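Local coordinates for protein peroxiredoxin 5 (Alvinella pompejana, PDB 2XHF) that probably reduces hydrogen peroxide and organic hydroperoxides through thiol chemistry, serving as an antioxidant enzyme of the peroxiredoxin family, at residues L24-E27 with K32-P35; V51-P56 with A92-T97. All coordinates share one frame; numbering follows the deposited sequence.

Contact 1 (L24-E27 with K32-P35); sequences LVYE and KSFP
Lys32 meets Glu27 where the two strands open into their connecting turn, and both its backbone and its aliphatic chain take part. Its carbonyl O receives the amide N of Glu27 at 3.1 Å. The side chain leaves with CG anti to the backbone N (chi1 177°) and runs past the carbonyl of Glu27, bringing CD to 3.1 Å from Glu27 O. The amino end pairs instead with Asp28 of the turn in a salt bridge.

At Ser33 the pairing is antiparallel and non-hydrogen-bonded. Its CB sits over the face of the Tyr26 ring, 3.9 Å from the centroid, a CH-pi contact made by the methylene rather than the hydroxyl. The Tyr26 hydroxyl reaches His111.

These pairs belong to a two-stranded beta hairpin near the N-terminal end of the chain, lying beside the thioredoxin-fold sheet. Tyr26 joins it to strand 105-108 through backbone hydrogen bonding with Ala108.

Phe34 follows as the hydrogen-bonded partner of Val25. Val25 N donates to Phe34 O over 2.9 Å, while Phe34 N returns a bond to Val25 O. With CG held between the backbone N and the carbonyl carbon (chi1 48°), the ring folds back across the opposing strand. Its CE1 touches Val25 CG2 at 3.9 Å, while at the far end of the ring CZ lies 3.3 Å from Glu27 OE1, which approaches obliquely. The extended Glu27 chain carries its carboxylate past this ring to a salt bridge between OE2 and Arg105, against which Phe34 also packs.

Pro35 ends the pairing opposite Leu24. Leu24 CD2 rests alongside the proline ring, 3.8 Å from Pro35 CD, and also lies against the Phe34-Pro35 peptide bond.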
ATOM      1  N   LEU A  24     -15.486   9.406   6.731  1.00 15.04           N
ATOM      2  CA  LEU A  24     -15.526   8.043   6.212  1.00 16.48           C
ATOM      3  C   LEU A  24     -14.152   7.403   6.211  1.00 14.41           C
ATOM      4  O   LEU A  24     -13.153   8.033   5.832  1.00 16.59           O
ATOM      5  CB  LEU A  24     -16.047   8.055   4.774  1.00 23.59           C
ATOM      6  CG  LEU A  24     -17.518   8.371   4.554  1.00 24.24           C
ATOM      7  CD1 LEU A  24     -17.801   8.295   3.067  1.00 29.41           C
ATOM      8  CD2 LEU A  24     -18.396   7.389   5.321  1.00 26.76           C
ATOM      9  N   VAL A  25     -14.097   6.156   6.661  1.00 13.34           N
ATOM     10  CA  VAL A  25     -12.913   5.345   6.512  1.00 13.29           C
ATOM     11  C   VAL A  25     -13.292   4.067   5.796  1.00 13.15           C
ATOM     12  O   VAL A  25     -14.469   3.770   5.588  1.00 13.47           O
ATOM     13  CB  VAL A  25     -12.223   5.054   7.862  1.00 13.56           C
ATOM     14  CG1 VAL A  25     -11.740   6.344   8.477  1.00 16.58           C
ATOM     15  CG2 VAL A  25     -13.174   4.339   8.793  1.00 14.38           C
ATOM     16  N   TYR A  26     -12.274   3.335   5.357  1.00 12.17           N
ATOM     17  CA  TYR A  26     -12.477   2.154   4.536  1.00 13.13           C
ATOM     18  C   TYR A  26     -11.930   0.939   5.257  1.00 12.75           C
ATOM     19  O   TYR A  26     -11.009   1.052   6.073  1.00 15.09           O
ATOM     20  CB  TYR A  26     -11.764   2.344   3.188  1.00 13.15           C
ATOM     21  CG  TYR A  26     -12.267   3.531   2.444  1.00 13.90           C
ATOM     22  CD1 TYR A  26     -11.862   4.822   2.793  1.00 14.10           C
ATOM     23  CD2 TYR A  26     -13.155   3.384   1.388  1.00 16.67           C
ATOM     24  CE1 TYR A  26     -12.358   5.921   2.121  1.00 18.03           C
ATOM     25  CE2 TYR A  26     -13.649   4.469   0.720  1.00 17.83           C
ATOM     26  CZ  TYR A  26     -13.245   5.736   1.079  1.00 19.13           C
ATOM     27  OH  TYR A  26     -13.742   6.819   0.391  1.00 25.77           O
ATOM     28  N   GLU A  27     -12.510  -0.220   4.998  1.00 12.59           N
ATOM     29  CA  GLU A  27     -12.032  -1.440   5.628  1.00 12.57           C
ATOM     30  C   GLU A  27     -12.213  -2.571   4.625  1.00 14.05           C
ATOM     31  O   GLU A  27     -13.286  -2.694   4.015  1.00 14.82           O
ATOM     32  CB  GLU A  27     -12.831  -1.712   6.899  1.00 12.99           C
ATOM     33  CG  GLU A  27     -12.314  -2.856   7.742  1.00 14.06           C
ATOM     34  CD  GLU A  27     -13.127  -3.043   9.019  1.00 14.14           C
ATOM     35  OE1 GLU A  27     -14.269  -2.541   9.097  1.00 17.30           O
ATOM     36  OE2 GLU A  27     -12.618  -3.711   9.931  1.00 14.52           O
ATOM     37  N   LYS A  32     -16.463  -0.846   0.892  1.00 19.73           N
ATOM     38  CA  LYS A  32     -16.862  -0.902   2.300  1.00 19.87           C
ATOM     39  C   LYS A  32     -16.319   0.303   3.032  1.00 18.73           C
ATOM     40  O   LYS A  32     -15.177   0.302   3.496  1.00 18.54           O
ATOM     41  CB  LYS A  32     -16.400  -2.185   2.983  1.00 20.98           C
ATOM     42  CG  LYS A  32     -16.739  -2.227   4.484  1.00 26.41           C
ATOM     43  CD  LYS A  32     -16.020  -3.330   5.243  1.00 44.17           C
ATOM     44  CE  LYS A  32     -16.377  -4.706   4.748  1.00 47.78           C
ATOM     45  NZ  LYS A  32     -15.648  -5.723   5.554  1.00 38.46           N
ATOM     46  N   SER A  33     -17.125   1.354   3.075  1.00 21.83           N
ATOM     47  CA  SER A  33     -16.756   2.548   3.813  1.00 18.63           C
ATOM     48  C   SER A  33     -17.880   2.961   4.746  1.00 17.55           C
ATOM     49  O   SER A  33     -19.053   2.643   4.542  1.00 19.02           O
ATOM     50  CB  SER A  33     -16.414   3.695   2.888  1.00 19.61           C
ATOM     51  OG  SER A  33     -17.508   3.984   2.061  1.00 21.32           O
ATOM     52  N   PHE A  34     -17.501   3.636   5.805  1.00 14.79           N
ATOM     53  CA  PHE A  34     -18.460   3.976   6.841  1.00 14.18           C
ATOM     54  C   PHE A  34     -17.826   5.057   7.710  1.00 12.14           C
ATOM     55  O   PHE A  34     -16.592   5.191   7.768  1.00 11.94           O
ATOM     56  CB  PHE A  34     -18.795   2.745   7.699  1.00 15.43           C
ATOM     57  CG  PHE A  34     -17.584   1.994   8.151  1.00 14.08           C
ATOM     58  CD1 PHE A  34     -16.935   2.331   9.311  1.00 13.45           C
ATOM     59  CD2 PHE A  34     -17.087   0.949   7.397  1.00 19.31           C
ATOM     60  CE1 PHE A  34     -15.820   1.658   9.734  1.00 14.83           C
ATOM     61  CE2 PHE A  34     -15.959   0.262   7.801  1.00 20.01           C
ATOM     62  CZ  PHE A  34     -15.308   0.626   8.967  1.00 16.05           C
ATOM     63  N   PRO A  35     -18.663   5.839   8.388  1.00 13.10           N
ATOM     64  CA  PRO A  35     -18.082   6.828   9.301  1.00 14.14           C
ATOM     65  C   PRO A  35     -17.299   6.145  10.396  1.00 13.23           C
ATOM     66  O   PRO A  35     -17.725   5.142  10.971  1.00 13.95           O
ATOM     67  CB  PRO A  35     -19.327   7.501   9.920  1.00 17.70           C
ATOM     68  CG  PRO A  35     -20.427   7.257   8.932  1.00 18.88           C
ATOM     69  CD  PRO A  35     -20.139   5.918   8.321  1.00 15.20           C
TER

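Contact 2 (V51-P56 with A92-T97); sequences VGAFVP and AAWGKT
Ala53 and Phe54 enclose Trp94 from two directions, and this is where the packing is tight. Ala53 CA lies over the face of the indole five-membered ring, 3.8 Å from its centroid, while Ala53 CB touches Trp94 CB. Phe54 meets the same indole edge-to-face: CD1 of Trp94 points at the middle of the phenyl face, with the planes at 68°. Trp94 reaches between the two with CG anti to its own N (chi1 177°). The backbone helps, because Gly52 to Val55 form a type II turn that places Phe54 at a positive phi.

Replacing Trp94 with an alanine would probably open a gap beneath the turn and leave the Phe54 ring able to tilt.

The Thr97 side is looser: its OG1 comes only within 4.4 Å of Phe54 CE1 and bonds instead to Trp94 O. The Phe54 ring also meets Phe54 of the second subunit, with nearly parallel planes, so the contact borders the dimer interface.

Trp94 also touches Ser58, which probably occupies the family's peroxidatic-cysteine position in this deposited chain. The contact thus sets helix 88-98, which follows strand 79-84, against the loop between strand 44-49 and helix 62-67.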
ATOM      1  N   VAL A  51       2.356   4.722  10.377  1.00 13.53           N
ATOM      2  CA  VAL A  51       2.736   5.504   9.214  1.00 14.90           C
ATOM      3  C   VAL A  51       2.272   4.813   7.932  1.00 13.09           C
ATOM      4  O   VAL A  51       1.870   5.452   6.966  1.00 14.89           O
ATOM      5  CB  VAL A  51       4.260   5.769   9.223  1.00 15.38           C
ATOM      6  CG1 VAL A  51       4.719   6.482   7.940  1.00 17.95           C
ATOM      7  CG2 VAL A  51       4.606   6.588  10.469  1.00 16.97           C
ATOM      8  N   GLY A  52       2.346   3.494   7.907  1.00 12.38           N
ATOM      9  CA  GLY A  52       1.809   2.778   6.781  1.00 13.66           C
ATOM     10  C   GLY A  52       1.941   1.290   6.920  1.00 11.15           C
ATOM     11  O   GLY A  52       2.840   0.797   7.589  1.00 11.86           O
ATOM     12  N   ALA A  53       1.048   0.575   6.246  1.00 11.36           N
ATOM     13  CA  ALA A  53       1.156  -0.872   6.140  1.00 10.86           C
ATOM     14  C   ALA A  53       2.538  -1.185   5.543  1.00 10.21           C
ATOM     15  O   ALA A  53       2.965  -0.558   4.559  1.00 12.03           O
ATOM     16  CB  ALA A  53       0.077  -1.380   5.240  1.00 12.66           C
ATOM     17  N   PHE A  54       3.224  -2.162   6.148  1.00 11.81           N
ATOM     18  CA  PHE A  54       4.529  -2.661   5.681  1.00 11.64           C
ATOM     19  C   PHE A  54       5.690  -1.672   5.845  1.00 13.45           C
ATOM     20  O   PHE A  54       6.815  -1.980   5.482  1.00 15.57           O
ATOM     21  CB  PHE A  54       4.444  -3.150   4.227  1.00 11.84           C
ATOM     22  CG  PHE A  54       3.513  -4.319   4.048  1.00 13.60           C
ATOM     23  CD1 PHE A  54       3.866  -5.578   4.499  1.00 14.40           C
ATOM     24  CD2 PHE A  54       2.288  -4.155   3.432  1.00 14.92           C
ATOM     25  CE1 PHE A  54       3.002  -6.647   4.346  1.00 15.37           C
ATOM     26  CE2 PHE A  54       1.434  -5.229   3.256  1.00 16.72           C
ATOM     27  CZ  PHE A  54       1.793  -6.463   3.711  1.00 15.40           C
ATOM     28  N   VAL A  55       5.432  -0.511   6.424  1.00 11.32           N
ATOM     29  CA  VAL A  55       6.492   0.461   6.670  1.00 13.52           C
ATOM     30  C   VAL A  55       7.253   0.069   7.938  1.00 13.85           C
ATOM     31  O   VAL A  55       6.645  -0.262   8.942  1.00 15.02           O
ATOM     32  CB  VAL A  55       5.927   1.890   6.817  1.00 14.67           C
ATOM     33  CG1 VAL A  55       7.044   2.866   7.184  1.00 18.04           C
ATOM     34  CG2 VAL A  55       5.199   2.314   5.547  1.00 14.93           C
ATOM     35  N   PRO A  56       8.584   0.067   7.890  1.00 16.39           N
ATOM     36  CA  PRO A  56       9.307  -0.352   9.094  1.00 20.06           C
ATOM     37  C   PRO A  56       8.870   0.462  10.317  1.00 16.82           C
ATOM     38  O   PRO A  56       8.725   1.684  10.253  1.00 18.32           O
ATOM     39  CB  PRO A  56      10.774  -0.094   8.728  1.00 22.85           C
ATOM     40  CG  PRO A  56      10.811  -0.274   7.257  1.00 24.19           C
ATOM     41  CD  PRO A  56       9.495   0.289   6.750  1.00 20.61           C
ATOM     42  N   ALA A  92      -5.739  -4.303   4.642  1.00 11.43           N
ATOM     43  CA  ALA A  92      -6.296  -5.570   5.090  1.00 11.59           C
ATOM     44  C   ALA A  92      -5.271  -6.698   4.979  1.00 11.26           C
ATOM     45  O   ALA A  92      -5.183  -7.546   5.859  1.00 13.97           O
ATOM     46  CB  ALA A  92      -7.561  -5.909   4.300  1.00 12.79           C
ATOM     47  N   ALA A  93      -4.507  -6.718   3.884  1.00 12.21           N
ATOM     48  CA  ALA A  93      -3.521  -7.776   3.670  1.00 12.19           C
ATOM     49  C   ALA A  93      -2.475  -7.666   4.764  1.00 11.60           C
ATOM     50  O   ALA A  93      -2.056  -8.645   5.344  1.00 12.76           O
ATOM     51  CB  ALA A  93      -2.881  -7.658   2.308  1.00 13.67           C
ATOM     52  N   TRP A  94      -2.044  -6.443   5.024  1.00 13.27           N
ATOM     53  CA  TRP A  94      -1.069  -6.208   6.079  1.00 11.98           C
ATOM     54  C   TRP A  94      -1.582  -6.657   7.453  1.00 12.11           C
ATOM     55  O   TRP A  94      -0.888  -7.338   8.218  1.00 12.96           O
ATOM     56  CB  TRP A  94      -0.686  -4.735   6.120  1.00 13.03           C
ATOM     57  CG  TRP A  94       0.265  -4.399   7.226  1.00 12.83           C
ATOM     58  CD1 TRP A  94       1.554  -4.795   7.335  1.00 14.01           C
ATOM     59  CD2 TRP A  94      -0.020  -3.628   8.381  1.00 13.08           C
ATOM     60  NE1 TRP A  94       2.122  -4.280   8.479  1.00 12.26           N
ATOM     61  CE2 TRP A  94       1.155  -3.584   9.156  1.00 13.95           C
ATOM     62  CE3 TRP A  94      -1.157  -2.960   8.843  1.00 13.97           C
ATOM     63  CZ2 TRP A  94       1.233  -2.894  10.348  1.00 15.65           C
ATOM     64  CZ3 TRP A  94      -1.081  -2.288  10.041  1.00 15.59           C
ATOM     65  CH2 TRP A  94       0.117  -2.243  10.777  1.00 17.23           C
ATOM     66  N   GLY A  95      -2.814  -6.283   7.772  1.00 13.00           N
ATOM     67  CA  GLY A  95      -3.426  -6.627   9.046  1.00 14.51           C
ATOM     68  C   GLY A  95      -3.408  -8.126   9.264  1.00 14.52           C
ATOM     69  O   GLY A  95      -3.142  -8.580  10.373  1.00 16.83           O
ATOM     70  N   LYS A  96      -3.688  -8.915   8.219  1.00 14.51           N
ATOM     71  CA  LYS A  96      -3.681 -10.374   8.366  1.00 16.70           C
ATOM     72  C   LYS A  96      -2.297 -10.912   8.719  1.00 16.96           C
ATOM     73  O   LYS A  96      -2.181 -11.914   9.406  1.00 19.90           O
ATOM     74  CB  LYS A  96      -4.231 -11.067   7.121  1.00 19.79           C
ATOM     75  CG  LYS A  96      -5.696 -10.813   6.927  1.00 22.93           C
ATOM     76  CD  LYS A  96      -6.216 -11.509   5.685  1.00 32.68           C
ATOM     77  CE  LYS A  96      -7.701 -11.249   5.486  1.00 41.90           C
ATOM     78  NZ  LYS A  96      -8.003  -9.805   5.298  1.00 36.06           N
ATOM     79  N   THR A  97      -1.243 -10.232   8.281  1.00 15.24           N
ATOM     80  CA  THR A  97       0.113 -10.686   8.581  1.00 16.60           C
ATOM     81  C   THR A  97       0.553 -10.353  10.004  1.00 17.36           C
ATOM     82  O   THR A  97       1.349 -11.089  10.605  1.00 23.22           O
ATOM     83  CB  THR A  97       1.167 -10.102   7.598  1.00 19.12           C
ATOM     84  OG1 THR A  97       1.463  -8.734   7.937  1.00 19.89           O
ATOM     85  CG2 THR A  97       0.696 -10.243   6.146  1.00 22.72           C
TER

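Contact 1 and contact 2 come in series along the chain, the hairpin closing before the 51-56 loop begins, and both belong to the same thioredoxin-like domain. Their centres are 18 Å apart and their nearest atoms about 6 Å, without touching. Helix 88-98 bridges them: it supplies one half of contact 2, while its Ala92 packs on Asp28 in the turn of contact 1. The hairpin is tied to strand 105-108, at one margin of the mixed sheet, whereas the loop emerges from the more central strand 44-49. Contact 1 therefore closes the hairpin that docks on the sheet edge; contact 2 lies next to the probable peroxidatic position, beside the second subunit.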